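SusD homolog (Bacteroides thetaiotaomicron, PDB 4MRU) probably binds mucin O-glycans at the bacterial surface, as a SusD-like outer-membrane lipoprotein with a TPR-like helical fold. Local coordinates at residues D305-I308 and T309-N313. Residues are numbered along the deposited sequence; the frame is centred on the assembly and turned at random.
Sequences DDMI and TSYSN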
loop_
_atom_site.group_PDB
_atom_site.type_symbol
_atom_site.label_atom_id
_atom_site.label_comp_id
_atom_site.label_asym_id
_atom_site.label_seq_id
_atom_site.Cartn_x
_atom_site.Cartn_y
_atom_site.Cartn_z
ATOM N N ASP A 305 17.270 15.947 16.511
ATOM C CA ASP A 305 18.104 16.527 15.462
ATOM C C ASP A 305 19.053 15.484 14.884
ATOM O O ASP A 305 19.269 15.455 13.682
ATOM C CB ASP A 305 18.909 17.718 15.973
ATOM C CG ASP A 305 19.499 18.544 14.836
ATOM O OD1 ASP A 305 18.715 19.122 14.041
ATOM O OD2 ASP A 305 20.747 18.596 14.723
ATOM N N ASP A 306 19.594 14.621 15.753
ATOM C CA ASP A 306 20.428 13.483 15.311
ATOM C C ASP A 306 19.682 12.553 14.322
ATOM O O ASP A 306 20.238 12.073 13.325
ATOM C CB ASP A 306 20.888 12.637 16.516
ATOM C CG ASP A 306 21.898 13.315 17.420
ATOM O OD1 ASP A 306 22.665 14.139 16.930
ATOM O OD2 ASP A 306 21.949 13.003 18.659
HETATM N N MSE A 307 18.422 12.247 14.627
HETATM C CA MSE A 307 17.589 11.356 13.798
HETATM C C MSE A 307 17.226 12.030 12.507
HETATM O O MSE A 307 17.162 11.394 11.475
HETATM C CB MSE A 307 16.268 10.966 14.480
HETATM C CG MSE A 307 16.378 10.312 15.851
HETATM SE SE MSE A 307 17.367 8.589 15.760
HETATM C CE MSE A 307 19.014 9.336 16.330
ATOM N N ILE A 308 16.992 13.331 12.555
ATOM C CA ILE A 308 16.597 14.090 11.371
ATOM C C ILE A 308 17.773 14.261 10.413
ATOM O O ILE A 308 17.626 14.098 9.229
ATOM C CB ILE A 308 16.048 15.467 11.778
ATOM C CG1 ILE A 308 14.654 15.312 12.393
ATOM C CG2 ILE A 308 16.029 16.451 10.597
ATOM C CD1 ILE A 308 14.236 16.511 13.223
ATOM N N THR A 309 18.963 14.512 10.947
ATOM C CA THR A 309 20.125 14.835 10.090
ATOM C C THR A 309 21.002 13.631 9.718
ATOM O O THR A 309 21.764 13.722 8.777
ATOM C CB THR A 309 21.018 15.911 10.733
ATOM O OG1 THR A 309 21.484 15.454 12.006
ATOM C CG2 THR A 309 20.254 17.271 10.900
ATOM N N SER A 310 20.888 12.516 10.422
ATOM C CA SER A 310 21.802 11.389 10.187
ATOM C C SER A 310 21.282 10.356 9.199
ATOM O O SER A 310 21.998 9.414 8.842
ATOM C CB SER A 310 22.083 10.687 11.503
ATOM O OG SER A 310 22.679 11.609 12.387
ATOM N N TYR A 311 20.007 10.485 8.828
ATOM C CA TYR A 311 19.348 9.531 7.948
ATOM C C TYR A 311 18.721 10.243 6.751
ATOM O O TYR A 311 18.289 11.369 6.847
ATOM C CB TYR A 311 18.277 8.737 8.712
ATOM C CG TYR A 311 18.888 8.061 9.899
ATOM C CD1 TYR A 311 19.662 6.922 9.742
ATOM C CD2 TYR A 311 18.680 8.548 11.177
ATOM C CE1 TYR A 311 20.256 6.308 10.832
ATOM C CE2 TYR A 311 19.270 7.950 12.270
ATOM C CZ TYR A 311 20.071 6.830 12.094
ATOM O OH TYR A 311 20.660 6.227 13.180
ATOM N N SER A 312 18.701 9.547 5.629
ATOM C CA SER A 312 18.087 10.037 4.406
ATOM C C SER A 312 16.607 10.356 4.631
ATOM O O SER A 312 15.934 9.663 5.386
ATOM C CB SER A 312 18.224 8.990 3.294
ATOM O OG SER A 312 19.558 8.823 2.910
ATOM N N ASN A 313 16.129 11.358 3.907
ATOM C CA ASN A 313 14.709 11.639 3.724
ATOM C C ASN A 313 14.229 11.047 2.416
ATOM O O ASN A 313 15.032 10.719 1.554
ATOM C CB ASN A 313 14.494 13.156 3.688
ATOM C CG ASN A 313 13.046 13.572 3.868
ATOM O OD1 ASN A 313 12.149 12.764 4.054
ATOM N ND2 ASN A 313 12.825 14.854 3.788
HETATM O O HOH W 1 17.803 14.062 6.221
#
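Ser310 OG donates to Asp306 O over 2.7 Å, lying in the carbonyl plane on a lone pair, while Ser310 N adds a weak bond to the same oxygen. With OG anti to the carbonyl carbon (chi1 -60°), the hydroxyl turns back beside its own N–H, and both reach one acceptor. Replacing Ser310 by alanine removes the hydroxyl and would probably leave Asp306 O with just the weak amide bond from this segment. One residue earlier the pattern recurs: Asp305 O accepts from Thr309 N at 2.9 Å and from Thr309 OG1 at 2.8 Å, the two donors arriving from opposite faces of the carbonyl plane. The tight side is the buried one. There the selenium of selenomethionine Met307 sits 4.0 Å from Tyr311 CE2, an oblique Met-aromatic contact between side chains running alongside each other. Met307 O, buried without a hydrogen-bond partner, faces the ring edge instead, 3.2 Å from Tyr311 CD2. Leu385 and Phe302 also pack on Met307, and the Tyr311 hydroxyl is hydrogen-bonded to the Asp383 carboxylate. The solvent side is looser: Asp305 and Thr309 are exposed, and the Asp305 carboxylate, modelled in two conformers, has no settled contact with the Thr309 methyl. A water bridges Ile308 O and Tyr311 O. Serine and threonine hydroxyls bonded to carbonyls four residues back are typical of α-helices, here where the short helix 304-309 gives way to the following loop.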